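Local coordinates for protein paenibacillus xanthan lyase (Paenibacillus, PDB 6F2P) that cleaves the polysaccharide xanthan by lyase chemistry, as a multidomain, calcium-binding enzyme with the architecture of polysaccharide lyase family 8, at residues T445-G458 with G470-A482. Sequence-based numbering, arbitrary orientation.
Sequences TQTANSRSDKSWAG and GMELHTVGKSLTA
Gly458 and Gly470 form an antiparallel hydrogen-bonded pair near the open end of the hairpin of strands 457-462 and 466-474; Glu472 N extends the pairing to Trp456 O (3.0 Å). N-terminal to Trp456 no direct backbone-to-backbone bond joins the segments; two waters bridge backbone atoms, Asp453 N to His474 O and Thr447 N to Val476 O, and a third joins Ser452 OG to Glu472 O.

Among side-chain hydrogen bonds, His474 ND1 donates to Asp453 OD1 at 2.6 Å. The carboxylate oxygen lies close to the ring plane; the donor approaches from its syn side, tilted 30° out of the carboxylate plane. Further along, the extended chain of Gln446, with CG trans to the backbone N (chi1 176°), brings OE1 to Val476 N at 2.9 Å, the donor tilted 33° from the carbonyl plane. Its NE2 is held by Asp409, so both ends of the amide are fixed. Replacing Gln446 by alanine removes the amide, which would probably leave Val476 N without its acceptor and Asp409 without its partner.

Apolar packing gathers round Val476, whose CG2 meets Thr447 CB at 3.6 Å; Ser450 CB touches both methyls, while CG1 lies against Gln446 OE1.

Charge contributes more loosely: Lys454, bent at chi2, runs its CD past the carboxylate carbon CD of Glu472 at 3.7 Å, and the salt bridge from NZ to Glu472 OE2 is long, at 3.8 Å.

Taken together, the chemistry implies that the loop before strand 457-462 is held to strand 466-474 of the super-sandwich domain and the turn after it by specific polar bonds and bridging water rather than continued sheet pairing.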
ATOM      1  N   THR A 445       9.953  -6.139 -24.235  1.00 18.73           N
ATOM      2  CA  THR A 445       8.681  -6.560 -23.672  1.00 19.80           C
ATOM      3  C   THR A 445       8.916  -7.067 -22.260  1.00 22.86           C
ATOM      4  O   THR A 445      10.055  -7.128 -21.793  1.00 24.45           O
ATOM      5  CB  THR A 445       8.020  -7.675 -24.507  1.00 16.62           C
ATOM      6  OG1 THR A 445       8.837  -8.854 -24.473  1.00 14.74           O
ATOM      7  CG2 THR A 445       7.813  -7.220 -25.951  1.00 13.08           C
ATOM      8  N   GLN A 446       7.836  -7.434 -21.582  1.00 17.10           N
ATOM      9  CA  GLN A 446       7.954  -7.973 -20.245  1.00 16.35           C
ATOM     10  C   GLN A 446       6.867  -9.001 -20.032  1.00 17.91           C
ATOM     11  O   GLN A 446       5.702  -8.767 -20.364  1.00 16.63           O
ATOM     12  CB  GLN A 446       7.863  -6.859 -19.181  1.00 16.07           C
ATOM     13  CG  GLN A 446       7.896  -7.390 -17.752  1.00 14.65           C
ATOM     14  CD  GLN A 446       7.774  -6.309 -16.682  1.00 21.95           C
ATOM     15  OE1 GLN A 446       8.119  -6.538 -15.519  1.00 23.31           O
ATOM     16  NE2 GLN A 446       7.277  -5.135 -17.066  1.00 17.49           N
ATOM     17  N   THR A 447       7.270 -10.140 -19.484  1.00 19.00           N
ATOM     18  CA  THR A 447       6.360 -11.215 -19.127  1.00 21.99           C
ATOM     19  C   THR A 447       5.144 -10.698 -18.351  1.00 22.07           C
ATOM     20  O   THR A 447       5.285  -9.977 -17.357  1.00 22.40           O
ATOM     21  CB  THR A 447       7.105 -12.263 -18.295  1.00 21.80           C
ATOM     22  OG1 THR A 447       8.187 -12.782 -19.076  1.00 27.88           O
ATOM     23  CG2 THR A 447       6.180 -13.396 -17.873  1.00 20.86           C
ATOM     24  N   ALA A 448       3.958 -11.068 -18.822  1.00 13.24           N
ATOM     25  CA  ALA A 448       2.712 -10.644 -18.209  1.00 16.82           C
ATOM     26  C   ALA A 448       2.378 -11.418 -16.938  1.00 16.87           C
ATOM     27  O   ALA A 448       2.968 -12.457 -16.649  1.00 15.79           O
ATOM     28  CB  ALA A 448       1.582 -10.789 -19.195  1.00 15.44           C
ATOM     29  N   ASN A 449       1.414 -10.895 -16.192  1.00 15.85           N
ATOM     30  CA  ASN A 449       0.838 -11.594 -15.056  1.00 17.99           C
ATOM     31  C   ASN A 449       1.857 -12.001 -14.001  1.00 23.34           C
ATOM     32  O   ASN A 449       1.756 -13.084 -13.426  1.00 23.66           O
ATOM     33  CB  ASN A 449       0.061 -12.826 -15.525  1.00 17.57           C
ATOM     34  CG  ASN A 449      -0.774 -12.554 -16.762  1.00 19.04           C
ATOM     35  OD1 ASN A 449      -1.436 -11.525 -16.865  1.00 17.81           O
ATOM     36  ND2 ASN A 449      -0.742 -13.482 -17.712  1.00 18.94           N
ATOM     37  N   SER A 450       2.826 -11.125 -13.749  1.00 20.42           N
ATOM     38  CA  SER A 450       3.934 -11.446 -12.857  1.00 15.66           C
ATOM     39  C   SER A 450       4.180 -10.380 -11.800  1.00 21.52           C
ATOM     40  O   SER A 450       4.006  -9.188 -12.058  1.00 20.17           O
ATOM     41  CB  SER A 450       5.209 -11.605 -13.676  1.00 20.79           C
ATOM     42  OG  SER A 450       5.013 -12.501 -14.751  1.00 31.05           O
ATOM     43  N   ARG A 451       4.612 -10.810 -10.619  1.00 20.60           N
ATOM     44  CA  ARG A 451       4.995  -9.879  -9.566  1.00 19.76           C
ATOM     45  C   ARG A 451       6.516  -9.808  -9.506  1.00 24.17           C
ATOM     46  O   ARG A 451       7.199 -10.753  -9.907  1.00 21.19           O
ATOM     47  CB  ARG A 451       4.418 -10.323  -8.223  1.00 17.27           C
ATOM     48  CG  ARG A 451       2.962 -10.697  -8.338  1.00 23.55           C
ATOM     49  CD  ARG A 451       2.264 -10.865  -7.000  1.00 21.12           C
ATOM     50  NE  ARG A 451       2.779 -11.968  -6.190  1.00 28.49           N
ATOM     51  CZ  ARG A 451       2.725 -13.253  -6.529  1.00 29.53           C
ATOM     52  NH1 ARG A 451       2.199 -13.624  -7.689  1.00 36.24           N
ATOM     53  NH2 ARG A 451       3.217 -14.172  -5.708  1.00 30.07           N
ATOM     54  N   SER A 452       7.045  -8.684  -9.028  1.00 17.37           N
ATOM     55  CA  SER A 452       8.493  -8.503  -8.930  1.00 15.59           C
ATOM     56  C   SER A 452       9.001  -9.248  -7.711  1.00 17.57           C
ATOM     57  O   SER A 452       8.217  -9.805  -6.937  1.00 18.12           O
ATOM     58  CB  SER A 452       8.871  -7.020  -8.821  1.00 19.34           C
ATOM     59  OG  SER A 452       8.599  -6.494  -7.526  1.00 18.19           O
ATOM     60  N   ASP A 453      10.315  -9.264  -7.538  1.00 14.57           N
ATOM     61  CA  ASP A 453      10.887  -9.804  -6.315  1.00 23.27           C
ATOM     62  C   ASP A 453      11.199  -8.665  -5.329  1.00 24.66           C
ATOM     63  O   ASP A 453      11.987  -8.838  -4.389  1.00 22.70           O
ATOM     64  CB  ASP A 453      12.132 -10.640  -6.630  1.00 15.67           C
ATOM     65  CG  ASP A 453      13.237  -9.827  -7.288  1.00 21.54           C
ATOM     66  OD1 ASP A 453      12.989  -8.679  -7.723  1.00 23.80           O
ATOM     67  OD2 ASP A 453      14.367 -10.343  -7.374  1.00 25.55           O
ATOM     68  N   LYS A 454      10.576  -7.503  -5.555  1.00 21.36           N
ATOM     69  CA  LYS A 454      10.764  -6.331  -4.690  1.00 17.98           C
ATOM     70  C   LYS A 454       9.472  -5.944  -3.969  1.00 15.96           C
ATOM     71  O   LYS A 454       8.423  -5.792  -4.590  1.00 22.99           O
ATOM     72  CB  LYS A 454      11.282  -5.125  -5.489  1.00 14.92           C
ATOM     73  CG  LYS A 454      12.568  -5.357  -6.268  1.00 17.15           C
ATOM     74  CD  LYS A 454      13.743  -5.694  -5.379  1.00 15.02           C
ATOM     75  CE  LYS A 454      15.028  -5.801  -6.190  1.00 18.45           C
ATOM     76  NZ  LYS A 454      16.203  -6.196  -5.346  1.00 26.46           N
ATOM     77  N   SER A 455       9.562  -5.769  -2.657  1.00 20.27           N
ATOM     78  CA  SER A 455       8.401  -5.458  -1.832  1.00 17.78           C
ATOM     79  C   SER A 455       8.215  -3.961  -1.602  1.00 19.31           C
ATOM     80  O   SER A 455       7.152  -3.525  -1.154  1.00 18.61           O
ATOM     81  CB  SER A 455       8.530  -6.150  -0.481  1.00 21.73           C
ATOM     82  OG  SER A 455       9.756  -5.790   0.135  1.00 25.28           O
ATOM     83  N   TRP A 456       9.250  -3.179  -1.891  1.00 15.51           N
ATOM     84  CA  TRP A 456       9.209  -1.746  -1.642  1.00 14.53           C
ATOM     85  C   TRP A 456       8.376  -1.066  -2.716  1.00 14.38           C
ATOM     86  O   TRP A 456       8.890  -0.628  -3.742  1.00 12.65           O
ATOM     87  CB  TRP A 456      10.624  -1.162  -1.638  1.00 16.68           C
ATOM     88  CG  TRP A 456      10.872   0.040  -0.736  1.00 17.35           C
ATOM     89  CD1 TRP A 456      11.828   0.133   0.236  1.00 16.41           C
ATOM     90  CD2 TRP A 456      10.186   1.312  -0.742  1.00 14.19           C
ATOM     91  NE1 TRP A 456      11.780   1.369   0.839  1.00 19.92           N
ATOM     92  CE2 TRP A 456      10.784   2.112   0.261  1.00 12.24           C
ATOM     93  CE3 TRP A 456       9.131   1.848  -1.491  1.00 11.02           C
ATOM     94  CZ2 TRP A 456      10.363   3.417   0.536  1.00  9.20           C
ATOM     95  CZ3 TRP A 456       8.709   3.147  -1.217  1.00 15.00           C
ATOM     96  CH2 TRP A 456       9.327   3.918  -0.209  1.00 12.32           C
ATOM     97  N   ALA A 457       7.077  -0.984  -2.477  1.00 16.44           N
ATOM     98  CA  ALA A 457       6.214  -0.162  -3.303  1.00 14.28           C
ATOM     99  C   ALA A 457       5.137   0.421  -2.403  1.00 13.66           C
ATOM    100  O   ALA A 457       4.480  -0.301  -1.658  1.00 13.70           O
ATOM    101  CB  ALA A 457       5.601  -0.977  -4.416  1.00 15.73           C
ATOM    102  N   GLY A 458       4.969   1.733  -2.457  1.00 13.34           N
ATOM    103  CA  GLY A 458       3.970   2.389  -1.644  1.00 11.76           C
ATOM    104  C   GLY A 458       4.401   3.805  -1.333  1.00 18.07           C
ATOM    105  O   GLY A 458       5.114   4.430  -2.126  1.00 16.82           O
ATOM    106  N   GLY A 470       7.109   5.635  -3.716  1.00 11.04           N
ATOM    107  CA  GLY A 470       8.307   5.046  -4.258  1.00 10.88           C
ATOM    108  C   GLY A 470       8.089   3.631  -4.730  1.00 12.65           C
ATOM    109  O   GLY A 470       7.187   2.922  -4.265  1.00 12.59           O
ATOM    110  N   MET A 471       8.946   3.220  -5.658  1.00 12.70           N
ATOM    111  CA  MET A 471       8.932   1.872  -6.187  1.00 10.98           C
ATOM    112  C   MET A 471      10.352   1.436  -6.475  1.00 11.39           C
ATOM    113  O   MET A 471      11.077   2.109  -7.209  1.00 13.85           O
ATOM    114  CB  MET A 471       8.132   1.849  -7.486  1.00 15.63           C
ATOM    115  CG  MET A 471       8.180   0.540  -8.235  1.00 13.53           C
ATOM    116  SD  MET A 471       7.156   0.605  -9.717  1.00 19.51           S
ATOM    117  CE  MET A 471       7.516  -1.008 -10.421  1.00 12.22           C
ATOM    118  N   GLU A 472      10.765   0.321  -5.886  1.00 11.14           N
ATOM    119  CA  GLU A 472      11.968  -0.346  -6.357  1.00 12.08           C
ATOM    120  C   GLU A 472      11.590  -1.234  -7.543  1.00 15.38           C
ATOM    121  O   GLU A 472      11.028  -2.321  -7.383  1.00 15.41           O
ATOM    122  CB  GLU A 472      12.638  -1.160  -5.255  1.00 13.57           C
ATOM    123  CG  GLU A 472      13.969  -1.757  -5.687  1.00 16.21           C
ATOM    124  CD  GLU A 472      14.783  -2.283  -4.520  1.00 19.96           C
ATOM    125  OE1 GLU A 472      14.192  -2.530  -3.447  1.00 22.93           O
ATOM    126  OE2 GLU A 472      16.013  -2.448  -4.675  1.00 19.72           O
ATOM    127  N   LEU A 473      11.871  -0.741  -8.740  1.00 13.92           N
ATOM    128  CA  LEU A 473      11.590  -1.486  -9.947  1.00 12.72           C
ATOM    129  C   LEU A 473      12.558  -2.644 -10.098  1.00 14.18           C
ATOM    130  O   LEU A 473      13.748  -2.504  -9.839  1.00 18.55           O
ATOM    131  CB  LEU A 473      11.711  -0.567 -11.160  1.00 14.98           C
ATOM    132  CG  LEU A 473      11.685  -1.281 -12.513  1.00 14.55           C
ATOM    133  CD1 LEU A 473      10.347  -1.981 -12.719  1.00 17.47           C
ATOM    134  CD2 LEU A 473      11.960  -0.308 -13.650  1.00 14.09           C
ATOM    135  N   HIS A 474      12.039  -3.795 -10.494  1.00 14.43           N
ATOM    136  CA  HIS A 474      12.870  -4.861 -11.029  1.00 17.43           C
ATOM    137  C   HIS A 474      12.079  -5.581 -12.105  1.00 18.52           C
ATOM    138  O   HIS A 474      11.275  -6.464 -11.800  1.00 18.75           O
ATOM    139  CB  HIS A 474      13.276  -5.859  -9.955  1.00 14.39           C
ATOM    140  CG  HIS A 474      14.174  -6.942 -10.471  1.00 18.09           C
ATOM    141  ND1 HIS A 474      14.370  -8.130  -9.797  1.00 20.13           N
ATOM    142  CD2 HIS A 474      14.923  -7.014 -11.593  1.00 17.50           C
ATOM    143  CE1 HIS A 474      15.205  -8.888 -10.489  1.00 19.05           C
ATOM    144  NE2 HIS A 474      15.553  -8.238 -11.585  1.00 19.12           N
ATOM    145  N   THR A 475      12.294  -5.175 -13.353  1.00 13.97           N
ATOM    146  CA  THR A 475      11.606  -5.745 -14.504  1.00 17.39           C
ATOM    147  C   THR A 475      11.677  -7.265 -14.476  1.00 20.62           C
ATOM    148  O   THR A 475      12.754  -7.830 -14.275  1.00 21.78           O
ATOM    149  CB  THR A 475      12.229  -5.229 -15.816  1.00 21.38           C
ATOM    150  OG1 THR A 475      12.387  -3.805 -15.741  1.00 20.42           O
ATOM    151  CG2 THR A 475      11.337  -5.568 -17.001  1.00 19.04           C
ATOM    152  N   VAL A 476      10.542  -7.938 -14.651  1.00 19.55           N
ATOM    153  CA  VAL A 476      10.576  -9.398 -14.577  1.00 21.82           C
ATOM    154  C   VAL A 476      11.218  -9.966 -15.837  1.00 21.82           C
ATOM    155  O   VAL A 476      10.981  -9.476 -16.943  1.00 20.07           O
ATOM    156  CB  VAL A 476       9.198 -10.044 -14.263  1.00 17.76           C
ATOM    157  CG1 VAL A 476       8.352  -9.120 -13.403  1.00 21.60           C
ATOM    158  CG2 VAL A 476       8.467 -10.393 -15.515  1.00 21.79           C
ATOM    159  N   GLY A 477      12.071 -10.970 -15.662  1.00 21.80           N
ATOM    160  CA  GLY A 477      12.810 -11.528 -16.784  1.00 28.21           C
ATOM    161  C   GLY A 477      13.995 -10.676 -17.221  1.00 22.98           C
ATOM    162  O   GLY A 477      14.694 -11.011 -18.178  1.00 19.13           O
ATOM    163  N   LYS A 478      14.229  -9.573 -16.519  1.00 15.91           N
ATOM    164  CA  LYS A 478      15.358  -8.711 -16.830  1.00 19.18           C
ATOM    165  C   LYS A 478      16.221  -8.479 -15.597  1.00 22.84           C
ATOM    166  O   LYS A 478      15.811  -8.782 -14.474  1.00 26.15           O
ATOM    167  CB  LYS A 478      14.869  -7.381 -17.396  1.00 20.97           C
ATOM    168  CG  LYS A 478      13.902  -7.511 -18.582  1.00 22.45           C
ATOM    169  CD  LYS A 478      14.521  -8.219 -19.760  1.00 14.39           C
ATOM    170  CE  LYS A 478      13.655  -8.041 -21.013  1.00 21.23           C
ATOM    171  NZ  LYS A 478      14.132  -8.883 -22.166  1.00 19.12           N
ATOM    172  N   SER A 479      17.427  -7.960 -15.799  1.00 18.03           N
ATOM    173  CA  SER A 479      18.264  -7.617 -14.659  1.00 21.64           C
ATOM    174  C   SER A 479      17.901  -6.211 -14.201  1.00 24.76           C
ATOM    175  O   SER A 479      18.125  -5.850 -13.040  1.00 23.31           O
ATOM    176  CB  SER A 479      19.746  -7.683 -15.013  1.00 18.15           C
ATOM    177  OG  SER A 479      20.085  -6.691 -15.968  1.00 20.37           O
ATOM    178  N   LEU A 480      17.335  -5.436 -15.130  1.00 16.73           N
ATOM    179  CA  LEU A 480      17.024  -4.030 -14.910  1.00 16.41           C
ATOM    180  C   LEU A 480      16.392  -3.805 -13.558  1.00 18.88           C
ATOM    181  O   LEU A 480      15.468  -4.513 -13.164  1.00 21.69           O
ATOM    182  CB  LEU A 480      16.102  -3.476 -16.008  1.00 13.30           C
ATOM    183  CG  LEU A 480      15.697  -2.012 -15.786  1.00 15.08           C
ATOM    184  CD1 LEU A 480      16.921  -1.103 -15.689  1.00 13.72           C
ATOM    185  CD2 LEU A 480      14.743  -1.494 -16.854  1.00 13.51           C
ATOM    186  N   THR A 481      16.918  -2.824 -12.838  1.00 20.56           N
ATOM    187  CA  THR A 481      16.376  -2.466 -11.543  1.00 15.57           C
ATOM    188  C   THR A 481      16.571  -0.972 -11.324  1.00 17.61           C
ATOM    189  O   THR A 481      17.477  -0.363 -11.900  1.00 17.95           O
ATOM    190  CB  THR A 481      17.045  -3.288 -10.429  1.00 19.94           C
ATOM    191  OG1 THR A 481      16.262  -3.216  -9.233  1.00 22.55           O
ATOM    192  CG2 THR A 481      18.459  -2.792 -10.175  1.00 20.67           C
ATOM    193  N   ALA A 482      15.705  -0.368 -10.521  1.00 18.36           N
ATOM    194  CA  ALA A 482      15.783   1.068 -10.289  1.00 14.49           C
ATOM    195  C   ALA A 482      15.011   1.493  -9.051  1.00 19.43           C
ATOM    196  O   ALA A 482      14.071   0.816  -8.630  1.00 16.34           O
ATOM    197  CB  ALA A 482      15.263   1.811 -11.491  1.00 10.47           C
TER
HETATM  198  O   HOH W   1       9.816 -10.379 -19.299  1.00 20.98           O
HETATM  199  O   HOH W   2       8.359  -3.647  -7.797  1.00 19.72           O
HETATM  200  O   HOH W   3      11.379  -8.898 -10.240  1.00 21.08           O
HETATM  201  O   HOH W   4      12.052  -3.971  -2.167  1.00 12.36           O